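Local coordinates for protein dienelactone hydrolase (Anabaena variabilis, PDB 2O2G) that probably acts as a hydrolase of the dienelactone hydrolase family, which belongs to the alpha/beta-hydrolase clan, at residues R52-A57 and T67-L72; I37-H42 and D103-N108; E58-A63 and Q212-W217. All coordinates share one frame; numbering follows the deposited sequence.

Interaction 1: residues R52-A57 and T67-L72; sequences RNRYVA and TLLIDL. With SO4 (sulfate ion), chain B.
Leu69 sets its two methyl groups against helix 52-57, one on Asn53 and one on Ala57. The contact belongs to a beta-alpha-beta unit of the alpha/beta-hydrolase fold, made of strand 36-41, helix 51-63 and strand 66-70. Helix and strand run almost antiparallel, at 173°, with their axes 9.7 Å apart. CG of Leu69 lies beside its backbone N and anti to the carbonyl carbon (chi1 -72°), and the fork opens toward the helix. CD1 rests on Ala57 CB at 3.7 Å. The CG of Arg54 also borders CD1, at 4.2 Å, and the two side chains cross at about a right angle. The charged end of Arg54 goes elsewhere, to a salt bridge with Glu12. CD2 of Leu69 meets Asn53 CB at 3.8 Å. Two residues back along the strand, Thr67 turns its CG2 to the carbonyl oxygen Ala57 O, 3.8 Å away, while its OG1 is hydrogen-bonded to Gln61.

The N-terminal part of the helix segment holds a sulfate, probably from the crystallisation liquor. Arg52 bends at chi3 (-69°) and brings two N-H groups to it. Its NE bonds to sulfate O3 at 3.0 Å and its NH2 to sulfate O2 at 2.9 Å, both bonds bent. The anion also has hydrogen bonds from Gly43 N and Arg145 NH2. A leucine in place of Arg52 would probably leave sulfate O2 and O3 without these two donors and the anion with less charge to balance it. Asn53 thus has two roles: its CB packs on Leu69, and its ND2 makes a weak hydrogen bond of 3.0 Å to sulfate O1.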
loop_
_atom_site.group_PDB
_atom_site.type_symbol
_atom_site.label_atom_id
_atom_site.label_comp_id
_atom_site.label_asym_id
_atom_site.label_seq_id
_atom_site.Cartn_x
_atom_site.Cartn_y
_atom_site.Cartn_z
ATOM N N ARG A 52 -7.562 2.411 9.785
ATOM C CA ARG A 52 -6.252 3.021 9.613
ATOM C C ARG A 52 -5.987 3.432 8.194
ATOM O O ARG A 52 -5.549 4.551 7.940
ATOM C CB ARG A 52 -5.174 2.070 10.074
ATOM C CG ARG A 52 -5.152 1.977 11.561
ATOM C CD ARG A 52 -4.085 1.073 12.024
ATOM N NE ARG A 52 -4.350 -0.310 11.687
ATOM C CZ ARG A 52 -5.200 -1.083 12.335
ATOM N NH1 ARG A 52 -5.925 -0.618 13.338
ATOM N NH2 ARG A 52 -5.349 -2.337 11.972
ATOM N N ASN A 53 -6.240 2.518 7.262
ATOM C CA ASN A 53 -6.070 2.823 5.855
ATOM C C ASN A 53 -7.146 3.812 5.352
ATOM O O ASN A 53 -6.873 4.622 4.487
ATOM C CB ASN A 53 -6.026 1.535 5.034
ATOM C CG ASN A 53 -4.832 0.616 5.436
ATOM O OD1 ASN A 53 -3.827 1.065 6.022
ATOM N ND2 ASN A 53 -4.954 -0.662 5.123
ATOM N N ARG A 54 -8.357 3.750 5.887
ATOM C CA ARG A 54 -9.388 4.711 5.482
ATOM C C ARG A 54 -9.016 6.148 5.926
ATOM O O ARG A 54 -9.199 7.121 5.167
ATOM C CB ARG A 54 -10.760 4.324 6.014
ATOM C CG ARG A 54 -11.459 3.197 5.213
ATOM C CD ARG A 54 -12.935 3.044 5.605
ATOM N NE ARG A 54 -13.727 4.289 5.503
ATOM C CZ ARG A 54 -14.392 4.715 4.421
ATOM N NH1 ARG A 54 -14.355 4.040 3.275
ATOM N NH2 ARG A 54 -15.082 5.854 4.475
ATOM N N TYR A 55 -8.514 6.280 7.156
ATOM C CA TYR A 55 -8.014 7.573 7.639
ATOM C C TYR A 55 -6.909 8.100 6.739
ATOM O O TYR A 55 -6.960 9.236 6.282
ATOM C CB TYR A 55 -7.495 7.470 9.098
ATOM C CG TYR A 55 -6.859 8.775 9.522
ATOM C CD1 TYR A 55 -7.653 9.893 9.827
ATOM C CD2 TYR A 55 -5.466 8.922 9.529
ATOM C CE1 TYR A 55 -7.072 11.104 10.169
ATOM C CE2 TYR A 55 -4.879 10.107 9.873
ATOM C CZ TYR A 55 -5.680 11.205 10.188
ATOM O OH TYR A 55 -5.071 12.395 10.538
ATOM N N VAL A 56 -5.875 7.287 6.486
ATOM C CA VAL A 56 -4.811 7.718 5.608
ATOM C C VAL A 56 -5.375 8.108 4.213
ATOM O O VAL A 56 -4.985 9.112 3.659
ATOM C CB VAL A 56 -3.684 6.635 5.431
ATOM C CG1 VAL A 56 -2.666 7.109 4.461
ATOM C CG2 VAL A 56 -3.003 6.332 6.765
ATOM N N ALA A 57 -6.310 7.305 3.681
ATOM C CA ALA A 57 -6.870 7.537 2.377
ATOM C C ALA A 57 -7.555 8.883 2.317
ATOM O O ALA A 57 -7.401 9.589 1.334
ATOM C CB ALA A 57 -7.825 6.428 1.990
ATOM N N THR A 67 -7.466 7.381 -4.623
ATOM C CA THR A 67 -7.165 6.184 -3.802
ATOM C C THR A 67 -8.020 4.961 -4.192
ATOM O O THR A 67 -9.171 5.110 -4.605
ATOM C CB THR A 67 -7.380 6.446 -2.286
ATOM O OG1 THR A 67 -8.763 6.744 -2.014
ATOM C CG2 THR A 67 -6.504 7.609 -1.814
ATOM N N LEU A 68 -7.427 3.782 -4.077
ATOM C CA LEU A 68 -8.129 2.492 -4.235
ATOM C C LEU A 68 -7.795 1.619 -3.026
ATOM O O LEU A 68 -6.667 1.199 -2.847
ATOM C CB LEU A 68 -7.752 1.772 -5.516
ATOM C CG LEU A 68 -8.396 0.386 -5.702
ATOM C CD1 LEU A 68 -9.934 0.499 -5.663
ATOM C CD2 LEU A 68 -7.884 -0.255 -6.989
ATOM N N LEU A 69 -8.786 1.460 -2.153
ATOM C CA LEU A 69 -8.709 0.599 -0.998
ATOM C C LEU A 69 -9.349 -0.684 -1.482
ATOM O O LEU A 69 -10.496 -0.680 -1.880
ATOM C CB LEU A 69 -9.494 1.219 0.142
ATOM C CG LEU A 69 -8.809 2.453 0.750
ATOM C CD1 LEU A 69 -9.837 3.365 1.363
ATOM C CD2 LEU A 69 -7.785 2.030 1.748
ATOM N N ILE A 70 -8.585 -1.765 -1.448
ATOM C CA ILE A 70 -9.016 -3.060 -1.959
ATOM C C ILE A 70 -8.900 -4.229 -0.983
ATOM O O ILE A 70 -8.075 -4.222 -0.080
ATOM C CB ILE A 70 -8.182 -3.327 -3.232
ATOM C CG1 ILE A 70 -8.894 -4.291 -4.158
ATOM C CG2 ILE A 70 -6.724 -3.723 -2.918
ATOM C CD1 ILE A 70 -8.361 -4.221 -5.527
ATOM N N ASP A 71 -9.747 -5.229 -1.147
ATOM C CA ASP A 71 -9.592 -6.457 -0.420
ATOM C C ASP A 71 -8.673 -7.287 -1.315
ATOM O O ASP A 71 -8.992 -7.546 -2.480
ATOM C CB ASP A 71 -10.930 -7.182 -0.232
ATOM C CG ASP A 71 -11.826 -6.520 0.811
ATOM O OD1 ASP A 71 -11.310 -5.833 1.720
ATOM O OD2 ASP A 71 -13.042 -6.731 0.718
ATOM N N LEU A 72 -7.539 -7.720 -0.795
ATOM C CA LEU A 72 -6.653 -8.564 -1.574
ATOM C C LEU A 72 -7.182 -9.976 -1.703
ATOM O O LEU A 72 -6.768 -10.715 -2.612
ATOM C CB LEU A 72 -5.239 -8.544 -0.998
ATOM C CG LEU A 72 -4.586 -7.162 -1.244
ATOM C CD1 LEU A 72 -3.217 -7.128 -0.583
ATOM C CD2 LEU A 72 -4.444 -6.832 -2.708
HETATM S S SO4 B . -4.077 -2.523 8.597
HETATM O O1 SO4 B . -4.240 -2.723 7.168
HETATM O O2 SO4 B . -5.247 -3.082 9.211
HETATM O O3 SO4 B . -4.115 -1.092 8.829
HETATM O O4 SO4 B . -2.840 -3.102 9.109
#

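Interaction 2: residues I37-H42 and D103-N108; sequences IVLFAH and DWLTHN
Ile37 and Leu105 are the closest pair of backbone positions, their CA atoms 8.9 Å apart. Residues 37-41 are extended, as part of a strand in the central sheet. The chain from 103 on is helical, with His107 N bonded to Asp103 O at 2.9 Å. At this distance the backbones do not touch, and side chains fill the gap. Ile37 and Leu105 reach toward each other tip to tip. In Ile37, CG1 is anti to the backbone N (chi1 -169°), which carries CD1 out to Leu105 CD2 at 4.0 Å. The other branch, Ile37 CG2, meets Leu105 CD1 at 4.1 Å. Leu39 adds a looser contact from two residues along the strand, its CD2 lying 4.4 Å from Leu105 CD1. Leu39 and Leu105 are backed by further apolar residues: Leu98 and Ala101 of helix 91-107 touch Leu39, and Val116 touches Leu105. Helix 91-107 thus covers one face of the alpha/beta-hydrolase sheet, while Val38 and Phe40 touch helix 51-63 on the opposite face. All three touching residues are buried and aliphatic. Their contact therefore rests on dispersion and the exclusion of water, without directional bonds between strand and helix.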
loop_
_atom_site.group_PDB
_atom_site.type_symbol
_atom_site.label_atom_id
_atom_site.label_comp_id
_atom_site.label_asym_id
_atom_site.label_seq_id
_atom_site.Cartn_x
_atom_site.Cartn_y
_atom_site.Cartn_z
ATOM N N ILE A 37 -2.639 7.945 -8.188
ATOM C CA ILE A 37 -3.540 7.095 -7.442
ATOM C C ILE A 37 -2.717 6.178 -6.545
ATOM O O ILE A 37 -1.700 5.606 -6.973
ATOM C CB ILE A 37 -4.500 6.293 -8.339
ATOM C CG1 ILE A 37 -5.590 5.632 -7.469
ATOM C CG2 ILE A 37 -3.757 5.284 -9.188
ATOM C CD1 ILE A 37 -6.785 5.146 -8.255
ATOM N N VAL A 38 -3.171 6.071 -5.302
ATOM C CA VAL A 38 -2.536 5.223 -4.315
ATOM C C VAL A 38 -3.360 3.952 -4.070
ATOM O O VAL A 38 -4.499 4.001 -3.580
ATOM C CB VAL A 38 -2.363 5.988 -3.016
ATOM C CG1 VAL A 38 -1.710 5.100 -1.952
ATOM C CG2 VAL A 38 -1.547 7.261 -3.287
ATOM N N LEU A 39 -2.771 2.821 -4.426
ATOM C CA LEU A 39 -3.366 1.533 -4.187
ATOM C C LEU A 39 -2.880 1.030 -2.821
ATOM O O LEU A 39 -1.663 0.958 -2.571
ATOM C CB LEU A 39 -2.990 0.574 -5.294
ATOM C CG LEU A 39 -3.560 -0.856 -5.277
ATOM C CD1 LEU A 39 -5.063 -0.990 -5.336
ATOM C CD2 LEU A 39 -2.995 -1.565 -6.455
ATOM N N PHE A 40 -3.830 0.689 -1.946
ATOM C CA PHE A 40 -3.529 0.221 -0.582
ATOM C C PHE A 40 -3.490 -1.292 -0.415
ATOM O O PHE A 40 -4.411 -1.944 -0.816
ATOM C CB PHE A 40 -4.589 0.728 0.394
ATOM C CG PHE A 40 -4.466 2.149 0.734
ATOM C CD1 PHE A 40 -4.788 3.120 -0.189
ATOM C CD2 PHE A 40 -4.078 2.542 2.014
ATOM C CE1 PHE A 40 -4.689 4.453 0.138
ATOM C CE2 PHE A 40 -4.002 3.873 2.344
ATOM C CZ PHE A 40 -4.286 4.828 1.405
ATOM N N ALA A 41 -2.396 -1.831 0.127
ATOM C CA ALA A 41 -2.258 -3.240 0.482
ATOM C C ALA A 41 -2.477 -3.275 1.977
ATOM O O ALA A 41 -1.667 -2.740 2.723
ATOM C CB ALA A 41 -0.863 -3.746 0.157
ATOM N N HIS A 42 -3.579 -3.870 2.411
ATOM C CA HIS A 42 -3.935 -3.932 3.815
ATOM C C HIS A 42 -3.103 -5.007 4.490
ATOM O O HIS A 42 -2.444 -5.827 3.815
ATOM C CB HIS A 42 -5.461 -4.178 3.987
ATOM C CG HIS A 42 -5.952 -5.465 3.365
ATOM N ND1 HIS A 42 -5.626 -6.713 3.862
ATOM C CD2 HIS A 42 -6.733 -5.693 2.279
ATOM C CE1 HIS A 42 -6.183 -7.648 3.105
ATOM N NE2 HIS A 42 -6.876 -7.054 2.149
ATOM N N ASP A 103 -2.835 -3.597 -12.825
ATOM C CA ASP A 103 -3.210 -3.790 -14.233
ATOM C C ASP A 103 -4.648 -3.317 -14.504
ATOM O O ASP A 103 -4.921 -2.685 -15.543
ATOM C CB ASP A 103 -3.030 -5.261 -14.621
ATOM C CG ASP A 103 -1.563 -5.697 -14.616
ATOM O OD1 ASP A 103 -0.671 -4.814 -14.567
ATOM O OD2 ASP A 103 -1.300 -6.932 -14.709
ATOM N N TRP A 104 -5.543 -3.555 -13.551
ATOM C CA TRP A 104 -6.942 -3.117 -13.682
ATOM C C TRP A 104 -6.998 -1.593 -13.759
ATOM O O TRP A 104 -7.656 -1.043 -14.663
ATOM C CB TRP A 104 -7.763 -3.612 -12.517
ATOM C CG TRP A 104 -9.224 -3.293 -12.591
ATOM C CD1 TRP A 104 -10.193 -4.013 -13.186
ATOM C CD2 TRP A 104 -9.862 -2.192 -11.949
ATOM N NE1 TRP A 104 -11.415 -3.401 -12.981
ATOM C CE2 TRP A 104 -11.229 -2.295 -12.200
ATOM C CE3 TRP A 104 -9.402 -1.158 -11.134
ATOM C CZ2 TRP A 104 -12.145 -1.358 -11.726
ATOM C CZ3 TRP A 104 -10.316 -0.224 -10.645
ATOM C CH2 TRP A 104 -11.662 -0.334 -10.952
ATOM N N LEU A 105 -6.270 -0.926 -12.863
ATOM C CA LEU A 105 -6.154 0.539 -12.896
ATOM C C LEU A 105 -5.548 1.019 -14.216
ATOM O O LEU A 105 -5.967 2.023 -14.763
ATOM C CB LEU A 105 -5.253 1.021 -11.757
ATOM C CG LEU A 105 -5.844 0.926 -10.364
ATOM C CD1 LEU A 105 -4.816 1.290 -9.308
ATOM C CD2 LEU A 105 -7.100 1.793 -10.326
ATOM N N THR A 106 -4.541 0.297 -14.706
ATOM C CA THR A 106 -3.897 0.660 -15.949
ATOM C C THR A 106 -4.846 0.630 -17.164
ATOM O O THR A 106 -4.824 1.538 -18.008
ATOM C CB THR A 106 -2.654 -0.230 -16.205
ATOM O OG1 THR A 106 -1.673 0.020 -15.205
ATOM C CG2 THR A 106 -2.037 0.049 -17.583
ATOM N N HIS A 107 -5.696 -0.380 -17.211
ATOM C CA HIS A 107 -6.571 -0.650 -18.323
ATOM C C HIS A 107 -8.015 -0.151 -18.218
ATOM O O HIS A 107 -8.792 -0.349 -19.159
ATOM C CB HIS A 107 -6.534 -2.156 -18.619
ATOM C CG HIS A 107 -5.183 -2.638 -19.048
ATOM N ND1 HIS A 107 -4.613 -2.256 -20.245
ATOM C CD2 HIS A 107 -4.282 -3.452 -18.446
ATOM C CE1 HIS A 107 -3.416 -2.807 -20.358
ATOM N NE2 HIS A 107 -3.189 -3.531 -19.277
ATOM N N ASN A 108 -8.354 0.498 -17.102
ATOM C CA ASN A 108 -9.659 1.078 -16.884
ATOM C C ASN A 108 -9.682 2.518 -17.429
ATOM O O ASN A 108 -8.867 3.337 -17.007
ATOM C CB ASN A 108 -9.914 1.091 -15.360
ATOM C CG ASN A 108 -11.263 1.670 -14.979
ATOM O OD1 ASN A 108 -11.901 2.369 -15.754
ATOM N ND2 ASN A 108 -11.668 1.422 -13.739
#

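Interaction 3: residues E58-A63 and Q212-W217; sequences EVLQQA and QLASEW
Ala63 N is shared by two carbonyl oxygens of its own helix. It bonds to Val59 O at 3.2 Å and more weakly to Leu60 O at 3.0 Å. The methyl group of this residue faces helix 212-217. There Ala63 CB meets Ser215 OG at 3.4 Å, a close van der Waals contact between a methyl and a hydroxyl. The hydroxyl of Ser215 is anti to its backbone N (chi1 -177°), which extends it toward Ala63.

The other half of the contact is made by Leu60. Its CB does not point straight at the second helix, but the end of the side chain does reach it. CD2 comes down on the backbone of Ser215, 3.6 Å from Ser215 CA and equally near its N. Ser215 CB lies 3.9 Å from the same methyl, and Ala214 CB is a more distant neighbour. The small side chains of Ala214 and Ser215 probably let the leucine come this close to the backbone. Leu60 and Ser215 are also where the helices come nearest, with a CA-to-CA distance of 5.5 Å.

In the alpha/beta-hydrolase fold these two helices lie side by side on the same face of the central sheet. Their axes here cross at -39° and approach to 9.4 Å. Leu60 also touches Val38 and Phe40 of strand 36-41. On the far helix, Trp217 leans on Leu164 of strand 163-168, and its NE1 is hydrogen-bonded to the carbonyl oxygen of Pro162.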
loop_
_atom_site.group_PDB
_atom_site.type_symbol
_atom_site.label_atom_id
_atom_site.label_comp_id
_atom_site.label_asym_id
_atom_site.label_seq_id
_atom_site.Cartn_x
_atom_site.Cartn_y
_atom_site.Cartn_z
ATOM N N GLU A 58 -8.292 9.225 3.368
ATOM C CA GLU A 58 -8.994 10.506 3.440
ATOM C C GLU A 58 -8.002 11.656 3.476
ATOM O O GLU A 58 -8.291 12.738 2.992
ATOM C CB GLU A 58 -9.945 10.501 4.650
ATOM C CG GLU A 58 -11.135 9.561 4.385
ATOM C CD GLU A 58 -11.868 8.980 5.626
ATOM O OE1 GLU A 58 -11.363 9.099 6.777
ATOM O OE2 GLU A 58 -12.952 8.353 5.417
ATOM N N VAL A 59 -6.830 11.430 4.051
ATOM C CA VAL A 59 -5.787 12.475 4.086
ATOM C C VAL A 59 -5.191 12.668 2.683
ATOM O O VAL A 59 -5.051 13.790 2.219
ATOM C CB VAL A 59 -4.681 12.155 5.126
ATOM C CG1 VAL A 59 -3.597 13.206 5.093
ATOM C CG2 VAL A 59 -5.278 12.092 6.505
ATOM N N LEU A 60 -4.915 11.565 1.983
ATOM C CA LEU A 60 -4.397 11.618 0.611
ATOM C C LEU A 60 -5.429 12.289 -0.311
ATOM O O LEU A 60 -5.096 13.172 -1.117
ATOM C CB LEU A 60 -4.055 10.207 0.097
ATOM C CG LEU A 60 -3.031 9.416 0.941
ATOM C CD1 LEU A 60 -2.833 7.999 0.405
ATOM C CD2 LEU A 60 -1.696 10.124 0.995
ATOM N N GLN A 61 -6.682 11.880 -0.196
ATOM C CA GLN A 61 -7.761 12.499 -1.006
ATOM C C GLN A 61 -7.799 14.018 -0.825
ATOM O O GLN A 61 -7.987 14.762 -1.778
ATOM C CB GLN A 61 -9.110 11.916 -0.616
ATOM C CG GLN A 61 -9.313 10.449 -0.997
ATOM C CD GLN A 61 -10.394 9.783 -0.185
ATOM O OE1 GLN A 61 -11.274 10.445 0.373
ATOM N NE2 GLN A 61 -10.339 8.470 -0.106
ATOM N N GLN A 62 -7.698 14.466 0.420
ATOM C CA GLN A 62 -7.707 15.886 0.761
ATOM C C GLN A 62 -6.534 16.645 0.122
ATOM O O GLN A 62 -6.633 17.826 -0.136
ATOM C CB GLN A 62 -7.683 16.064 2.286
ATOM C CG GLN A 62 -9.063 15.842 2.973
ATOM C CD GLN A 62 -9.020 15.780 4.529
ATOM O OE1 GLN A 62 -7.953 15.801 5.165
ATOM N NE2 GLN A 62 -10.209 15.694 5.134
ATOM N N ALA A 63 -5.412 15.961 -0.108
ATOM C CA ALA A 63 -4.289 16.571 -0.774
ATOM C C ALA A 63 -4.476 16.509 -2.301
ATOM O O ALA A 63 -3.689 17.093 -3.028
ATOM C CB ALA A 63 -2.986 15.912 -0.329
ATOM N N GLN A 212 0.612 12.129 6.888
ATOM C CA GLN A 212 1.248 13.339 6.428
ATOM C C GLN A 212 2.517 12.970 5.608
ATOM O O GLN A 212 2.740 13.494 4.529
ATOM C CB GLN A 212 1.571 14.291 7.585
ATOM C CG GLN A 212 0.358 14.987 8.311
ATOM C CD GLN A 212 0.788 15.729 9.600
ATOM O OE1 GLN A 212 1.540 15.185 10.428
ATOM N NE2 GLN A 212 0.280 16.944 9.789
ATOM N N LEU A 213 3.345 12.092 6.141
ATOM C CA LEU A 213 4.561 11.642 5.449
ATOM C C LEU A 213 4.270 10.954 4.139
ATOM O O LEU A 213 4.999 11.149 3.159
ATOM C CB LEU A 213 5.353 10.685 6.360
ATOM C CG LEU A 213 5.924 11.371 7.610
ATOM C CD1 LEU A 213 6.175 10.392 8.748
ATOM C CD2 LEU A 213 7.174 12.130 7.228
ATOM N N ALA A 214 3.219 10.134 4.127
ATOM C CA ALA A 214 2.815 9.442 2.922
ATOM C C ALA A 214 2.312 10.456 1.882
ATOM O O ALA A 214 2.709 10.392 0.729
ATOM C CB ALA A 214 1.736 8.365 3.242
ATOM N N SER A 215 1.470 11.397 2.282
ATOM C CA SER A 215 1.007 12.422 1.378
ATOM C C SER A 215 2.169 13.187 0.710
ATOM O O SER A 215 2.191 13.331 -0.513
ATOM C CB SER A 215 0.106 13.414 2.090
ATOM O OG SER A 215 -0.375 14.356 1.174
ATOM N N GLU A 216 3.123 13.670 1.499
ATOM C CA GLU A 216 4.306 14.380 0.955
ATOM C C GLU A 216 5.028 13.545 -0.094
ATOM O O GLU A 216 5.426 14.041 -1.162
ATOM C CB GLU A 216 5.303 14.735 2.082
ATOM C CG GLU A 216 4.784 15.913 2.862
ATOM C CD GLU A 216 5.526 16.172 4.141
ATOM O OE1 GLU A 216 6.148 15.234 4.682
ATOM O OE2 GLU A 216 5.454 17.335 4.603
ATOM N N TRP A 217 5.192 12.268 0.213
ATOM C CA TRP A 217 5.895 11.361 -0.684
ATOM C C TRP A 217 5.158 11.148 -1.992
ATOM O O TRP A 217 5.760 11.280 -3.079
ATOM C CB TRP A 217 6.139 10.016 -0.002
ATOM C CG TRP A 217 7.136 9.110 -0.663
ATOM C CD1 TRP A 217 6.864 8.038 -1.461
ATOM C CD2 TRP A 217 8.563 9.143 -0.518
ATOM N NE1 TRP A 217 8.014 7.444 -1.852
ATOM C CE2 TRP A 217 9.081 8.085 -1.283
ATOM C CE3 TRP A 217 9.452 9.976 0.177
ATOM C CZ2 TRP A 217 10.458 7.815 -1.375
ATOM C CZ3 TRP A 217 10.803 9.725 0.095
ATOM C CH2 TRP A 217 11.303 8.628 -0.674
#

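Interactions 1 and 3 share helix 51-63, and their centres lie about 12 Å apart. Thr67 OG1 and Gln61 NE2 lie 3.0 Å apart, a probable hydrogen bond that joins them. Interactions 1 and 2 meet within the sheet, where Leu68 N probably bonds to Val38 O at 3.0 Å. Interaction 2 lies on the other face of that sheet, and its centre is about 17 Å from that of interaction 3. Phe40 CZ and Leu60 CD1, 3.6 Å apart, connect those two. Interaction 1 is the one that carries the sulfate. The side chain of Asn53 comes close to, but does not contact, what is probably a Ser-His-Asp triad of Ser122, His199 and Asp171.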